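Local coordinates for thiamine-monophosphate kinase (Stenotrophomonas maltophilia, PDB 6XEP), which probably catalyses the ATP-dependent phosphorylation of thiamine monophosphate to thiamine diphosphate, the active form of vitamin B1, in the last step of its biosynthesis, at residues A[64-69]-A[200-205]; A[72-77]-A[274-279]. All blocks are in the same frame, centred on the assembly; numbering follows the deposited sequence.

Contact 1 of 2, residues A[64-69]-A[200-205]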
loop_
_atom_site.group_PDB
_atom_site.type_symbol
_atom_site.label_atom_id
_atom_site.label_comp_id
_atom_site.label_asym_id
_atom_site.label_seq_id
_atom_site.Cartn_x
_atom_site.Cartn_y
_atom_site.Cartn_z
ATOM N N VAL A 64 14.948 15.879 5.229
ATOM C CA VAL A 64 14.535 15.439 6.558
ATOM C C VAL A 64 13.814 16.551 7.310
ATOM O O VAL A 64 12.896 16.285 8.095
ATOM C CB VAL A 64 15.744 14.906 7.344
ATOM C CG1 VAL A 64 15.362 14.634 8.791
ATOM C CG2 VAL A 64 16.264 13.622 6.693
ATOM N N GLU A 65 14.152 17.808 7.036
ATOM C CA GLU A 65 13.507 18.896 7.746
ATOM C C GLU A 65 12.104 19.212 7.222
ATOM O O GLU A 65 11.466 20.110 7.767
ATOM C CB GLU A 65 14.374 20.145 7.677
ATOM C CG GLU A 65 14.628 20.605 6.271
ATOM C CD GLU A 65 16.031 20.262 5.790
ATOM O OE1 GLU A 65 16.446 19.058 5.804
ATOM O OE2 GLU A 65 16.718 21.231 5.407
ATOM N N THR A 66 11.608 18.509 6.201
ATOM C CA THR A 66 10.240 18.738 5.732
ATOM C C THR A 66 9.257 18.559 6.887
ATOM O O THR A 66 9.343 17.591 7.649
ATOM C CB THR A 66 9.874 17.790 4.584
ATOM O OG1 THR A 66 10.834 17.903 3.515
ATOM C CG2 THR A 66 8.466 18.145 4.035
ATOM N N ARG A 67 8.332 19.506 7.030
ATOM C CA ARG A 67 7.378 19.451 8.137
ATOM C C ARG A 67 6.300 18.398 7.896
ATOM O O ARG A 67 5.986 18.039 6.762
ATOM C CB ARG A 67 6.723 20.819 8.342
ATOM C CG ARG A 67 7.697 21.917 8.779
ATOM C CD ARG A 67 8.184 21.720 10.176
ATOM N NE ARG A 67 7.096 21.886 11.139
ATOM C CZ ARG A 67 6.693 23.060 11.612
ATOM N NH1 ARG A 67 7.286 24.182 11.215
ATOM N NH2 ARG A 67 5.696 23.111 12.484
ATOM N N ALA A 68 5.718 17.910 8.998
ATOM C CA ALA A 68 4.722 16.836 8.933
ATOM C C ALA A 68 3.570 17.150 7.975
ATOM O O ALA A 68 3.150 16.291 7.191
ATOM C CB ALA A 68 4.186 16.562 10.345
ATOM N N PHE A 69 3.008 18.364 8.051
ATOM C CA PHE A 69 1.900 18.701 7.152
ATOM C C PHE A 69 2.298 18.511 5.693
ATOM O O PHE A 69 1.525 17.984 4.891
ATOM C CB PHE A 69 1.446 20.145 7.402
ATOM C CG PHE A 69 0.315 20.609 6.509
ATOM C CD1 PHE A 69 0.562 21.085 5.238
ATOM C CD2 PHE A 69 -0.984 20.620 6.978
ATOM C CE1 PHE A 69 -0.469 21.506 4.426
ATOM C CE2 PHE A 69 -2.031 21.054 6.186
ATOM C CZ PHE A 69 -1.772 21.495 4.906
ATOM N N ARG A 200 5.866 24.746 -4.251
ATOM C CA ARG A 200 5.806 23.818 -5.381
ATOM C C ARG A 200 6.596 22.546 -5.105
ATOM O O ARG A 200 6.201 21.464 -5.556
ATOM C CB ARG A 200 6.311 24.500 -6.650
ATOM C CG ARG A 200 5.379 25.600 -7.150
ATOM C CD ARG A 200 4.147 25.018 -7.823
ATOM N NE ARG A 200 4.435 24.541 -9.183
ATOM C CZ ARG A 200 3.694 23.646 -9.824
ATOM N NH1 ARG A 200 2.623 23.122 -9.227
ATOM N NH2 ARG A 200 4.020 23.278 -11.065
ATOM N N LEU A 201 7.707 22.647 -4.366
ATOM C CA LEU A 201 8.426 21.448 -3.957
ATOM C C LEU A 201 7.668 20.716 -2.857
ATOM O O LEU A 201 7.526 19.487 -2.899
ATOM C CB LEU A 201 9.837 21.813 -3.475
ATOM C CG LEU A 201 10.662 20.637 -2.921
ATOM C CD1 LEU A 201 10.833 19.528 -3.954
ATOM C CD2 LEU A 201 12.018 21.097 -2.400
ATOM N N LEU A 202 7.197 21.458 -1.844
ATOM C CA LEU A 202 6.620 20.821 -0.660
ATOM C C LEU A 202 5.190 20.360 -0.897
ATOM O O LEU A 202 4.786 19.308 -0.388
ATOM C CB LEU A 202 6.649 21.786 0.529
ATOM C CG LEU A 202 8.039 22.226 0.977
ATOM C CD1 LEU A 202 7.861 23.160 2.164
ATOM C CD2 LEU A 202 8.886 21.018 1.347
ATOM N N ARG A 203 4.404 21.126 -1.648
ATOM C CA ARG A 203 2.974 20.857 -1.795
ATOM C C ARG A 203 2.583 20.932 -3.264
ATOM O O ARG A 203 1.839 21.841 -3.664
ATOM C CB ARG A 203 2.139 21.851 -0.991
ATOM C CG ARG A 203 2.252 21.749 0.508
ATOM C CD ARG A 203 1.275 22.765 1.163
ATOM N NE ARG A 203 1.813 23.137 2.455
ATOM C CZ ARG A 203 1.613 24.294 3.048
ATOM N NH1 ARG A 203 0.851 25.221 2.477
ATOM N NH2 ARG A 203 2.163 24.514 4.233
ATOM N N PRO A 204 3.038 19.992 -4.081
ATOM C CA PRO A 204 2.629 19.989 -5.496
ATOM C C PRO A 204 1.120 19.797 -5.607
ATOM O O PRO A 204 0.493 19.182 -4.745
ATOM C CB PRO A 204 3.399 18.798 -6.082
ATOM C CG PRO A 204 3.589 17.863 -4.925
ATOM C CD PRO A 204 3.847 18.805 -3.745
ATOM N N THR A 205 0.532 20.315 -6.701
ATOM C CA THR A 205 -0.918 20.227 -6.881
ATOM C C THR A 205 -1.266 19.146 -7.904
ATOM O O THR A 205 -1.017 19.348 -9.111
ATOM C CB THR A 205 -1.482 21.578 -7.324
ATOM O OG1 THR A 205 -1.098 22.589 -6.375
ATOM C CG2 THR A 205 -3.010 21.515 -7.378
#

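Contact 2 of 2, residues A[72-77]-A[274-279]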
loop_
_atom_site.group_PDB
_atom_site.type_symbol
_atom_site.label_atom_id
_atom_site.label_comp_id
_atom_site.label_asym_id
_atom_site.label_seq_id
_atom_site.Cartn_x
_atom_site.Cartn_y
_atom_site.Cartn_z
ATOM N N GLY A 72 2.532 14.874 4.730
ATOM C CA GLY A 72 1.202 14.317 4.531
ATOM C C GLY A 72 0.590 14.719 3.204
ATOM O O GLY A 72 0.037 13.881 2.479
ATOM N N TRP A 73 0.702 15.995 2.854
ATOM C CA TRP A 73 0.199 16.467 1.565
ATOM C C TRP A 73 0.906 15.761 0.406
ATOM O O TRP A 73 0.265 15.173 -0.476
ATOM C CB TRP A 73 0.395 17.984 1.471
ATOM C CG TRP A 73 -0.105 18.627 0.186
ATOM C CD1 TRP A 73 0.449 18.525 -1.067
ATOM C CD2 TRP A 73 -1.245 19.485 0.050
ATOM N NE1 TRP A 73 -0.284 19.275 -1.970
ATOM C CE2 TRP A 73 -1.327 19.866 -1.313
ATOM C CE3 TRP A 73 -2.205 19.968 0.946
ATOM C CZ2 TRP A 73 -2.331 20.696 -1.793
ATOM C CZ3 TRP A 73 -3.209 20.801 0.457
ATOM C CH2 TRP A 73 -3.264 21.142 -0.899
ATOM N N LYS A 74 2.238 15.808 0.394
ATOM C CA LYS A 74 2.963 15.355 -0.780
ATOM C C LYS A 74 2.845 13.850 -0.957
ATOM O O LYS A 74 2.741 13.367 -2.091
ATOM C CB LYS A 74 4.434 15.789 -0.701
ATOM C CG LYS A 74 5.190 15.434 -1.982
ATOM C CD LYS A 74 6.479 16.252 -2.145
ATOM C CE LYS A 74 7.083 15.979 -3.521
ATOM N NZ LYS A 74 8.313 16.769 -3.792
ATOM N N THR A 75 2.811 13.093 0.154
ATOM C CA THR A 75 2.674 11.640 0.031
ATOM C C THR A 75 1.407 11.281 -0.746
ATOM O O THR A 75 1.438 10.458 -1.670
ATOM C CB THR A 75 2.682 10.998 1.429
ATOM O OG1 THR A 75 3.952 11.241 2.041
ATOM C CG2 THR A 75 2.527 9.499 1.319
ATOM N N LEU A 76 0.295 11.939 -0.432
ATOM C CA LEU A 76 -0.931 11.684 -1.185
ATOM C C LEU A 76 -0.872 12.295 -2.586
ATOM O O LEU A 76 -1.381 11.702 -3.542
ATOM C CB LEU A 76 -2.134 12.226 -0.421
ATOM C CG LEU A 76 -3.503 12.111 -1.090
ATOM C CD1 LEU A 76 -3.867 10.637 -1.373
ATOM C CD2 LEU A 76 -4.552 12.765 -0.187
ATOM N N ALA A 77 -0.280 13.483 -2.727
ATOM C CA ALA A 77 -0.258 14.155 -4.022
ATOM C C ALA A 77 0.414 13.305 -5.098
ATOM O O ALA A 77 -0.010 13.321 -6.260
ATOM C CB ALA A 77 0.453 15.504 -3.901
ATOM N N ASP A 274 9.650 16.150 -9.837
ATOM C CA ASP A 274 8.545 16.417 -8.903
ATOM C C ASP A 274 7.628 17.563 -9.321
ATOM O O ASP A 274 7.046 18.233 -8.465
ATOM C CB ASP A 274 9.074 16.681 -7.496
ATOM C CG ASP A 274 9.587 15.424 -6.833
ATOM O OD1 ASP A 274 9.727 14.388 -7.518
ATOM O OD2 ASP A 274 9.849 15.480 -5.617
ATOM N N ASP A 275 7.434 17.799 -10.621
ATOM C CA ASP A 275 6.452 18.823 -10.997
ATOM C C ASP A 275 5.037 18.386 -10.647
ATOM O O ASP A 275 4.234 19.190 -10.147
ATOM C CB ASP A 275 6.520 19.113 -12.486
ATOM C CG ASP A 275 7.830 19.740 -12.907
ATOM O OD1 ASP A 275 8.188 20.813 -12.366
ATOM O OD2 ASP A 275 8.474 19.175 -13.814
ATOM N N TYR A 276 4.729 17.112 -10.898
ATOM C CA TYR A 276 3.381 16.552 -10.773
ATOM C C TYR A 276 2.378 17.378 -11.583
ATOM O O TYR A 276 1.261 17.664 -11.151
ATOM C CB TYR A 276 2.990 16.385 -9.286
ATOM C CG TYR A 276 3.945 15.381 -8.668
ATOM C CD1 TYR A 276 3.882 14.050 -9.040
ATOM C CD2 TYR A 276 4.964 15.775 -7.789
ATOM C CE1 TYR A 276 4.769 13.104 -8.521
ATOM C CE2 TYR A 276 5.860 14.833 -7.262
ATOM C CZ TYR A 276 5.754 13.502 -7.637
ATOM O OH TYR A 276 6.626 12.540 -7.160
ATOM N N GLU A 277 2.787 17.731 -12.800
ATOM C CA GLU A 277 1.919 18.293 -13.823
ATOM C C GLU A 277 1.510 17.180 -14.778
ATOM O O GLU A 277 2.014 16.067 -14.694
ATOM C CB GLU A 277 2.637 19.431 -14.562
ATOM C CG GLU A 277 2.965 20.605 -13.642
ATOM C CD GLU A 277 1.726 21.414 -13.210
ATOM O OE1 GLU A 277 0.573 21.068 -13.580
ATOM O OE2 GLU A 277 1.907 22.429 -12.498
ATOM N N LEU A 278 0.563 17.471 -15.672
ATOM C CA LEU A 278 0.134 16.498 -16.675
ATOM C C LEU A 278 0.602 16.954 -18.049
ATOM O O LEU A 278 0.390 18.109 -18.419
ATOM C CB LEU A 278 -1.391 16.341 -16.694
ATOM C CG LEU A 278 -2.055 15.605 -15.540
ATOM C CD1 LEU A 278 -3.549 15.390 -15.863
ATOM C CD2 LEU A 278 -1.364 14.272 -15.310
ATOM N N CYS A 279 1.223 16.053 -18.800
ATOM C CA CYS A 279 1.596 16.309 -20.192
ATOM C C CYS A 279 0.718 15.438 -21.069
ATOM O O CYS A 279 0.557 14.240 -20.790
ATOM C CB CYS A 279 3.082 16.005 -20.426
ATOM S SG CYS A 279 3.612 16.179 -22.133
HETATM O O HOH W 1 6.840 18.637 -5.676
#

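Contact 1 of 2, residues A[64-69]-A[200-205]
F69 and R203 meet across one half of this contact, T66 and L202 across the other. The edge of the F69 ring comes down on one face of the R203 guanidinium: CE1 of F69 lies 3.4 Å from NE of R203 and 3.7 Å from its CZ, displaced toward the rim of the group. The two planes are 73° apart, so a ring edge rests on a flat cation, unlike a cation-pi stack, in which the charge sits over the ring face. CD of R203 also approaches the ring edge, in the ring plane, 3.9 Å from CE1 of F69. F69 reaches this place because its CG is anti to the backbone N (chi1 179°), which swings the ring from the first turn of helix 68-85 toward the other segment. R203, just past the end of helix 192-202, answers with a chain extended from CG to NE, crossing the phenylalanine side chain at about a right angle. Its NE forms a salt bridge with D70, the neighbour of F69 in sequence.

The buried half is purely aliphatic. CG2 of T66 touches CD2 of L202 at 4.0 Å, the two side chains sliding past each other in opposite directions. T66 suits a place between polar backbone and greasy core: with chi1 at -55°, its methyl is anti to the backbone N and faces leucine, while OG1 hydrogen-bonds to the carbonyl oxygen of P63. Branched L202 adds methyl surface without any polar demand. Chemically, then, the segments meet through non-polar contacts, a C-H ring edge against a guanidinium face and methyl against methyl, while D70 of helix 68-85 balances the positive charge of R203 and probably steadies the group.

Contact 2 of 2, residues A[72-77]-A[274-279]
K74 reaches from helix 68-85 to D274 and closes a buried salt bridge, its NZ 2.7 Å from OD2 of D274. CG of the lysine is anti to the backbone N (chi1 -175°) and the remaining torsions stay extended, carrying the ammonium from the helix to the carboxylate although the CA atoms of K74 and D274 are 9.9 Å apart. It arrives on the anti side of OD2, 33° out of the carboxylate plane, so the bond is tilted. NZ also donates to the carbonyl oxygen of L201 and to a water 3.0 Å away; the same water lies 2.8 Å from O of D274, to which it can donate. A buried cation is thus gripped by three oxygens, which probably favours its charged form.

This polar end is the tight part. Alongside it the packing is looser: CE of K74 comes no nearer to the Y276 ring than 4.1 Å, at CE2, and approaches it obliquely. The short A77 side chain lies beside the tyrosine, which packs against V78 and S81.

OD1 of D274 is hydrogen-bonded to NE2 of H6 of the second subunit, a tag residue and so no part of the natural site. Beyond the turn, Y276 and E277 both face V224 in a G1 beta bulge as strand 277-282 begins. As in related PurM-like enzymes, the site probably lies in the cleft between N- and C-terminal domains; D274, a predicted substrate binder, and the neighbours of Y276, S225 (ATP) and D223 (magnesium), both predicted, fit this.

Overall arrangement
Both contacts join helix 68-85 of the N-terminal, PurM-like part, in contact 1 together with the loop leading into it, to the C-terminal part, with centres about 10 Å apart. Contact 1 is centred about 13 Å from the centre of the chain, contact 2 about 2 Å. They also touch directly: NH2 of R200 forms a salt bridge with OE2 of E277 at 2.7 Å, and NE1 of W73 probably hydrogen-bonds to O of P204 at 2.9 Å. Contact 2 holds D274, predicted to bind substrate, and the Y276 side chain is about 3 Å from that of S225, predicted to bind ATP; the L202 side chain of contact 1 is about 9 Å from that of D274.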